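Local coordinates for protein CarG (Serratia, PDB 4O7J) that probably contributes to intrinsic carbapenem resistance in Serratia and is structurally homologous to lysozyme inhibitors, at residues H35-L40 with T63-R68; Q78-F83 with L91-K96; D74-D79 with Y140-E145. All coordinates share one frame; numbering follows the deposited sequence.

Contact 1 (H35-L40 with T63-R68)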
# COMPACT_ATOMS: atom_id res chain seq x y z
N HIS A 35 -1.88 18.97 -6.79
CA HIS A 35 -2.48 17.74 -7.27
C HIS A 35 -2.22 16.59 -6.33
O HIS A 35 -1.08 16.31 -6.01
CB HIS A 35 -1.84 17.34 -8.58
CG HIS A 35 -1.88 18.42 -9.60
ND1 HIS A 35 -3.04 18.81 -10.21
CD2 HIS A 35 -0.90 19.21 -10.10
CE1 HIS A 35 -2.79 19.80 -11.06
NE2 HIS A 35 -1.49 20.05 -11.01
N PRO A 36 -3.22 15.89 -5.86
CA PRO A 36 -2.98 14.55 -5.31
C PRO A 36 -2.40 13.58 -6.32
O PRO A 36 -2.69 13.62 -7.48
CB PRO A 36 -4.35 14.06 -4.93
CG PRO A 36 -5.27 15.19 -5.10
CD PRO A 36 -4.63 16.17 -5.98
N ASN A 37 -1.57 12.71 -5.80
CA ASN A 37 -1.05 11.60 -6.52
C ASN A 37 -1.99 10.43 -6.36
O ASN A 37 -2.16 9.95 -5.29
CB ASN A 37 0.29 11.24 -5.95
CG ASN A 37 1.23 10.86 -6.99
OD1 ASN A 37 2.11 11.61 -7.36
ND2 ASN A 37 0.97 9.75 -7.55
N LEU A 38 -2.60 10.02 -7.44
CA LEU A 38 -3.52 8.88 -7.40
C LEU A 38 -2.73 7.59 -7.44
O LEU A 38 -1.71 7.47 -8.13
CB LEU A 38 -4.45 8.93 -8.58
CG LEU A 38 -5.46 10.07 -8.65
CD1 LEU A 38 -6.37 9.81 -9.83
CD2 LEU A 38 -6.25 10.15 -7.37
N GLY A 39 -3.21 6.63 -6.67
CA GLY A 39 -2.58 5.35 -6.52
C GLY A 39 -3.53 4.17 -6.47
O GLY A 39 -4.65 4.30 -5.92
N LEU A 40 -3.12 3.07 -7.09
CA LEU A 40 -3.89 1.82 -7.02
C LEU A 40 -3.14 0.80 -6.13
O LEU A 40 -1.93 0.55 -6.34
CB LEU A 40 -3.96 1.20 -8.40
CG LEU A 40 -4.66 2.08 -9.42
CD1 LEU A 40 -4.58 1.43 -10.80
CD2 LEU A 40 -6.12 2.27 -9.06
N THR A 63 1.98 0.18 -3.67
CA THR A 63 0.97 1.02 -4.38
C THR A 63 1.56 1.57 -5.68
O THR A 63 2.67 2.13 -5.68
CB THR A 63 0.50 2.13 -3.41
OG1 THR A 63 -0.01 1.50 -2.25
CG2 THR A 63 -0.52 3.02 -4.02
N TRP A 64 0.78 1.47 -6.77
CA TRP A 64 1.08 2.02 -8.05
C TRP A 64 0.62 3.47 -8.15
O TRP A 64 -0.56 3.73 -8.16
CB TRP A 64 0.41 1.22 -9.20
CG TRP A 64 0.76 -0.21 -9.28
CD1 TRP A 64 0.31 -1.20 -8.45
CD2 TRP A 64 1.59 -0.85 -10.25
NE1 TRP A 64 0.85 -2.39 -8.80
CE2 TRP A 64 1.67 -2.22 -9.89
CE3 TRP A 64 2.29 -0.39 -11.40
CZ2 TRP A 64 2.32 -3.17 -10.69
CZ3 TRP A 64 3.05 -1.33 -12.12
CH2 TRP A 64 3.04 -2.70 -11.79
N PHE A 65 1.58 4.41 -8.22
CA PHE A 65 1.26 5.80 -8.23
C PHE A 65 1.46 6.41 -9.62
O PHE A 65 2.41 6.03 -10.37
CB PHE A 65 2.13 6.57 -7.22
CG PHE A 65 1.71 6.40 -5.79
CD1 PHE A 65 0.60 7.02 -5.29
CD2 PHE A 65 2.48 5.63 -4.96
CE1 PHE A 65 0.26 6.92 -3.97
CE2 PHE A 65 2.12 5.47 -3.62
CZ PHE A 65 1.02 6.13 -3.14
N ASP A 66 0.65 7.38 -9.92
CA ASP A 66 0.92 8.29 -11.01
C ASP A 66 2.02 9.28 -10.60
O ASP A 66 2.32 9.42 -9.40
CB ASP A 66 -0.35 8.93 -11.57
CG ASP A 66 -0.84 10.13 -10.78
OD1 ASP A 66 -0.06 10.86 -10.14
OD2 ASP A 66 -2.08 10.32 -10.76
N TYR A 67 2.69 9.88 -11.56
CA TYR A 67 3.79 10.73 -11.25
C TYR A 67 3.78 11.94 -12.11
O TYR A 67 3.48 11.84 -13.26
CB TYR A 67 5.10 9.99 -11.41
CG TYR A 67 5.35 8.92 -10.36
CD1 TYR A 67 5.76 9.23 -9.07
CD2 TYR A 67 5.19 7.60 -10.65
CE1 TYR A 67 6.00 8.25 -8.13
CE2 TYR A 67 5.41 6.62 -9.73
CZ TYR A 67 5.83 6.94 -8.48
OH TYR A 67 6.05 5.93 -7.60
N ARG A 68 4.08 13.08 -11.52
CA ARG A 68 4.28 14.31 -12.28
C ARG A 68 5.70 14.83 -12.26
O ARG A 68 6.46 14.52 -11.40
CB ARG A 68 3.34 15.39 -11.80
CG ARG A 68 1.92 14.97 -11.80
CD ARG A 68 1.00 16.05 -11.34
NE ARG A 68 -0.31 15.50 -11.22
CZ ARG A 68 -1.34 15.84 -11.95
NH1 ARG A 68 -2.50 15.23 -11.80
NH2 ARG A 68 -1.24 16.81 -12.80
O HOH W 1 -0.30 13.47 -9.29
O HOH W 2 4.50 13.38 -8.83
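The guanidinium of R68 lies flat on the H35 ring: the planes differ by 6°, the centres are 3.8 Å apart, and R68 NH2 sits over the middle of the imidazole. Polar partners beyond the pair steady both groups, since H35 NE2 bonds D74 OD1 and R68 NH2 bonds the carbonyl of A73. R68 NE donates, within the guanidinium plane, to a water 2.8 Å away that also donates to P36 O and D66 OD1. Chi1 of 82° puts D66 CG between its backbone N and carbonyl carbon; the carboxylate then has OD2 near L38 N, a weak bond of 3.4 Å. The return bond, D66 N to L38 O, is 3.0 Å and nearly straight at 170°. N37 ND2 also faces D66 O, but the modelled separation is too short to be trusted. Farther along run L40 N to W64 O and W64 N to L40 O, each 2.9 Å. Between these levels G39 faces F65 across 4.2 Å of CA to CA, and F65 CD1 and T63 CG2 pack against the glycine CA. F62 and I53 of the second subunit meet F65. Such alternation of hydrogen-bonded and non-hydrogen-bonded pairs marks antiparallel beta pairing, here joining strands 37-45 and 64-65.

Contact 2 (Q78-F83 with L91-K96)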
# COMPACT_ATOMS: atom_id res chain seq x y z
N GLN A 78 3.74 9.60 -15.65
CA GLN A 78 3.47 8.22 -15.53
C GLN A 78 2.05 8.04 -14.99
O GLN A 78 1.63 8.79 -14.08
CB GLN A 78 4.51 7.56 -14.61
CG GLN A 78 4.42 6.05 -14.47
CD GLN A 78 5.80 5.42 -14.10
OE1 GLN A 78 6.85 5.94 -14.42
NE2 GLN A 78 5.77 4.29 -13.48
N ASP A 79 1.33 7.07 -15.56
CA ASP A 79 -0.04 6.73 -15.12
C ASP A 79 -0.22 5.25 -15.16
O ASP A 79 0.57 4.53 -15.78
CB ASP A 79 -1.09 7.39 -15.99
CG ASP A 79 -2.43 7.55 -15.32
OD1 ASP A 79 -2.61 7.31 -14.08
OD2 ASP A 79 -3.35 7.94 -16.08
N ASN A 80 -1.21 4.76 -14.43
CA ASN A 80 -1.61 3.37 -14.45
C ASN A 80 -3.08 3.26 -14.61
O ASN A 80 -3.82 4.05 -14.05
CB ASN A 80 -1.16 2.65 -13.14
CG ASN A 80 0.27 2.89 -12.83
OD1 ASN A 80 1.14 2.24 -13.37
ND2 ASN A 80 0.53 3.85 -11.97
N ARG A 81 -3.54 2.28 -15.41
CA ARG A 81 -4.95 2.13 -15.63
C ARG A 81 -5.31 0.67 -15.81
O ARG A 81 -4.60 -0.06 -16.47
CB ARG A 81 -5.42 3.05 -16.80
CG ARG A 81 -6.92 3.13 -17.00
CD ARG A 81 -7.36 4.26 -17.94
NE ARG A 81 -6.94 5.57 -17.50
CZ ARG A 81 -7.10 6.70 -18.21
NH1 ARG A 81 -7.67 6.66 -19.41
NH2 ARG A 81 -6.65 7.84 -17.73
N LEU A 82 -6.44 0.26 -15.21
CA LEU A 82 -6.96 -1.06 -15.35
C LEU A 82 -7.93 -1.24 -16.49
O LEU A 82 -8.86 -0.41 -16.68
CB LEU A 82 -7.58 -1.47 -14.02
CG LEU A 82 -7.62 -2.88 -13.51
CD1 LEU A 82 -6.28 -3.56 -13.40
CD2 LEU A 82 -8.43 -2.84 -12.21
N PHE A 83 -7.71 -2.30 -17.26
CA PHE A 83 -8.58 -2.70 -18.36
C PHE A 83 -9.01 -4.14 -18.15
O PHE A 83 -8.36 -4.90 -17.45
CB PHE A 83 -7.82 -2.61 -19.67
CG PHE A 83 -7.51 -1.22 -20.06
CD1 PHE A 83 -6.39 -0.59 -19.56
CD2 PHE A 83 -8.39 -0.48 -20.92
CE1 PHE A 83 -6.10 0.73 -19.90
CE2 PHE A 83 -8.08 0.80 -21.27
CZ PHE A 83 -6.95 1.43 -20.74
N LEU A 91 -3.29 -4.55 -16.23
CA LEU A 91 -2.81 -3.28 -15.73
C LEU A 91 -1.86 -2.68 -16.77
O LEU A 91 -0.92 -3.35 -17.19
CB LEU A 91 -2.10 -3.51 -14.43
CG LEU A 91 -1.59 -2.21 -13.77
CD1 LEU A 91 -2.70 -1.20 -13.44
CD2 LEU A 91 -0.83 -2.61 -12.53
N VAL A 92 -2.07 -1.44 -17.13
CA VAL A 92 -1.33 -0.77 -18.18
C VAL A 92 -0.71 0.51 -17.66
O VAL A 92 -1.41 1.43 -17.21
CB VAL A 92 -2.19 -0.48 -19.39
CG1 VAL A 92 -1.30 0.08 -20.52
CG2 VAL A 92 -2.88 -1.77 -19.84
N THR A 93 0.62 0.53 -17.67
CA THR A 93 1.38 1.68 -17.22
C THR A 93 1.71 2.50 -18.45
O THR A 93 2.34 1.98 -19.39
CB THR A 93 2.66 1.31 -16.43
OG1 THR A 93 2.28 0.60 -15.25
CG2 THR A 93 3.45 2.56 -16.00
N ALA A 94 1.31 3.78 -18.46
CA ALA A 94 1.76 4.71 -19.51
C ALA A 94 2.89 5.55 -18.94
O ALA A 94 2.75 6.19 -17.84
CB ALA A 94 0.63 5.59 -19.89
N ARG A 95 4.01 5.66 -19.66
CA ARG A 95 5.12 6.44 -19.16
C ARG A 95 5.71 7.27 -20.31
O ARG A 95 5.96 6.71 -21.37
CB ARG A 95 6.22 5.50 -18.59
CG ARG A 95 7.42 6.24 -17.99
CD ARG A 95 8.37 5.37 -17.18
NE ARG A 95 9.07 4.47 -18.08
CZ ARG A 95 10.14 4.79 -18.84
NH1 ARG A 95 10.73 5.97 -18.78
NH2 ARG A 95 10.63 3.87 -19.65
N LYS A 96 5.96 8.55 -20.07
CA LYS A 96 6.80 9.41 -20.97
C LYS A 96 8.21 8.95 -20.91
O LYS A 96 8.82 8.85 -19.82
CB LYS A 96 6.65 10.87 -20.60
CG LYS A 96 5.22 11.37 -20.73
CD LYS A 96 5.06 12.86 -20.65
CE LYS A 96 5.69 13.54 -21.85
NZ LYS A 96 5.59 14.97 -21.73
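N80 and T93 touch through side chains that lie side by side and point the same way, as expected of a non-hydrogen-bonded pair in the antiparallel hairpin of strands 78-85 and 88-96. T93 OG1 donates to N80 OD1 at 2.7 Å, within the plane of the amide carbonyl. N80 CG, anti to its carbonyl carbon at chi1 -50°, lies alongside the T93 side chain, and the other end of the amide, ND2, makes a weak bond to F65 O. On both sides of this pair the backbones satisfy each other. D79 N donates to A94 O at 2.8 Å, and A94 N returns a bond to D79 O. R81 N donates to V92 O at 2.9 Å and V92 N to R81 O at 3.0 Å. Two of these atoms have a further partner in Y147 OH: V92 O is bonded to it, and A94 N weakly so. The outward-facing backbone groups of L91 and T93 bond Y112 and T110 of strand 107-116, so strand 88-96 is paired along both edges. On the face carrying D79 and R81, D79 OD2 and R81 NH2 form only a long ion pair of 3.7 Å. V92, on that same face, packs CG2 against F83 CD1 at 3.7 Å, with L155 of the short helix 152-155 covering both. On the other face, at the far end of the ladder, the Q78 amide reaches across R95, placing OE1 3.2 Å from R95 CD.

Contact 3 (D74-D79 with Y140-E145)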
# COMPACT_ATOMS: atom_id res chain seq x y z
N ASP A 74 0.50 20.29 -14.83
CA ASP A 74 -0.84 19.86 -15.19
C ASP A 74 -0.79 18.74 -16.26
O ASP A 74 -1.57 18.67 -17.15
CB ASP A 74 -1.68 21.08 -15.58
CG ASP A 74 -1.58 22.21 -14.53
OD1 ASP A 74 -1.58 21.93 -13.34
OD2 ASP A 74 -1.48 23.39 -14.90
N PHE A 75 0.17 17.86 -16.11
CA PHE A 75 0.21 16.66 -16.90
C PHE A 75 0.93 15.57 -16.17
O PHE A 75 1.64 15.86 -15.29
CB PHE A 75 0.88 16.96 -18.24
CG PHE A 75 2.30 17.39 -18.14
CD1 PHE A 75 2.63 18.72 -18.00
CD2 PHE A 75 3.31 16.47 -18.21
CE1 PHE A 75 3.93 19.10 -17.94
CE2 PHE A 75 4.61 16.86 -18.11
CZ PHE A 75 4.92 18.17 -17.96
N LEU A 76 0.69 14.33 -16.56
CA LEU A 76 1.32 13.20 -15.97
C LEU A 76 2.53 12.79 -16.83
O LEU A 76 2.45 12.70 -18.07
CB LEU A 76 0.33 12.07 -15.91
CG LEU A 76 -0.86 12.33 -14.95
CD1 LEU A 76 -1.82 11.18 -15.01
CD2 LEU A 76 -0.37 12.54 -13.55
N VAL A 77 3.55 12.38 -16.13
CA VAL A 77 4.68 11.65 -16.70
C VAL A 77 4.50 10.10 -16.62
O VAL A 77 5.05 9.39 -17.42
CB VAL A 77 6.02 12.13 -16.13
CG1 VAL A 77 6.26 13.61 -16.50
CG2 VAL A 77 6.03 12.01 -14.64
N GLN A 78 3.74 9.60 -15.65
CA GLN A 78 3.47 8.22 -15.53
C GLN A 78 2.05 8.04 -14.99
O GLN A 78 1.63 8.79 -14.08
CB GLN A 78 4.51 7.56 -14.61
CG GLN A 78 4.42 6.05 -14.47
CD GLN A 78 5.80 5.42 -14.10
OE1 GLN A 78 6.85 5.94 -14.42
NE2 GLN A 78 5.77 4.29 -13.48
N ASP A 79 1.33 7.07 -15.56
CA ASP A 79 -0.04 6.73 -15.12
C ASP A 79 -0.22 5.25 -15.16
O ASP A 79 0.57 4.53 -15.78
CB ASP A 79 -1.09 7.39 -15.99
CG ASP A 79 -2.43 7.55 -15.32
OD1 ASP A 79 -2.61 7.31 -14.08
OD2 ASP A 79 -3.35 7.94 -16.08
N TYR A 140 2.65 12.75 -27.01
CA TYR A 140 1.62 13.34 -26.13
C TYR A 140 2.27 14.19 -25.06
O TYR A 140 3.39 13.91 -24.65
CB TYR A 140 0.81 12.24 -25.39
CG TYR A 140 -0.01 11.33 -26.28
CD1 TYR A 140 -1.22 11.76 -26.83
CD2 TYR A 140 0.43 10.08 -26.60
CE1 TYR A 140 -2.01 10.92 -27.64
CE2 TYR A 140 -0.33 9.23 -27.39
CZ TYR A 140 -1.53 9.67 -27.92
OH TYR A 140 -2.24 8.81 -28.70
N GLN A 141 1.54 15.16 -24.58
CA GLN A 141 1.94 15.96 -23.46
C GLN A 141 1.81 15.16 -22.11
O GLN A 141 2.68 15.30 -21.28
CB GLN A 141 1.09 17.20 -23.36
CG GLN A 141 1.44 18.13 -22.21
CD GLN A 141 2.82 18.69 -22.32
OE1 GLN A 141 3.09 19.39 -23.28
NE2 GLN A 141 3.74 18.39 -21.33
N SER A 142 0.72 14.43 -21.94
CA SER A 142 0.44 13.74 -20.69
C SER A 142 0.32 12.27 -20.97
O SER A 142 -0.23 11.84 -22.02
CB SER A 142 -0.86 14.31 -20.06
OG SER A 142 -1.04 13.81 -18.74
N ALA A 143 0.94 11.44 -20.12
CA ALA A 143 1.03 9.99 -20.39
C ALA A 143 -0.32 9.32 -20.51
O ALA A 143 -0.49 8.44 -21.35
CB ALA A 143 1.87 9.29 -19.30
N ASP A 144 -1.30 9.79 -19.75
CA ASP A 144 -2.64 9.23 -19.76
C ASP A 144 -3.35 9.43 -21.14
O ASP A 144 -4.27 8.67 -21.46
CB ASP A 144 -3.52 9.84 -18.67
CG ASP A 144 -3.52 11.33 -18.74
OD1 ASP A 144 -2.42 11.89 -18.60
OD2 ASP A 144 -4.58 11.92 -18.98
N GLU A 145 -2.87 10.39 -21.92
CA GLU A 145 -3.46 10.55 -23.24
C GLU A 145 -3.26 9.31 -24.15
O GLU A 145 -4.05 9.09 -25.02
CB GLU A 145 -2.98 11.81 -23.89
CG GLU A 145 -3.42 13.13 -23.29
CD GLU A 145 -2.71 14.24 -24.05
OE1 GLU A 145 -1.68 14.68 -23.60
OE2 GLU A 145 -3.12 14.49 -25.21
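Q141 meets F75 by laying its amide nitrogen over the ring: NE2 stands 3.3 Å above the centre of the phenyl face, and the two planes are 64° apart. The chain bends at chi2 (63°), and the amide beyond it brings NE2 over the ring, while a bond from NE2 to the carbonyl of F102 fixes the amide from outside. Q141 O approaches the ring atom F75 CD2 at 3.3 Å. S142 comes next, and its OG accepts from L76 N at 2.8 Å with an almost straight N-H (175°). The same hydroxyl is directed to D144 OD1, at a modelled distance too short to be read as evidence of bond strength. S142 N donates to E145 OE1, pinning the start of the 3-10 segment 143-145. A143 N then binds L76 O at 2.8 Å, and A143 CB rests 3.7 Å from both L76 O and V77 O. D144 sets CB 3.2 Å from D79 OD2 and brings OD1 beside L76 CD1. E145 N closes the turn with a backbone bond to S142 O. Here L76 directs both its N-H and its carbonyl to the loop, just before the classic beta bulge in which V77 and Q78 both face Y67. D79 OD2 and D144 OD1 stay 4.8 Å apart; their proximity may raise the proton affinity of either, an effect the weak D79-R81 ion pair would temper.

How the contacts relate
Contact 1 closes first along the chain; contacts 2 and 3 then both start from the region of strand 78-85 and share Q78 and D79. The centres lie close together: those of contacts 1 and 2 are about 11 Å apart. Between contacts 1 and 3 the centres are about 12 Å apart. Contacts 2 and 3 have centres about 10 Å apart. Contact 1 belongs to the five-stranded antiparallel sheet, contact 2 to the edge of the four-stranded one. Y67 joins them, its N and O probably bonded to Q78 O and V77 N. K96 N probably bonds V77 O, and K96 NZ bonds Q141 O. The 140-145 loop, distant in sequence, is thereby tied to the junction between the two sheets.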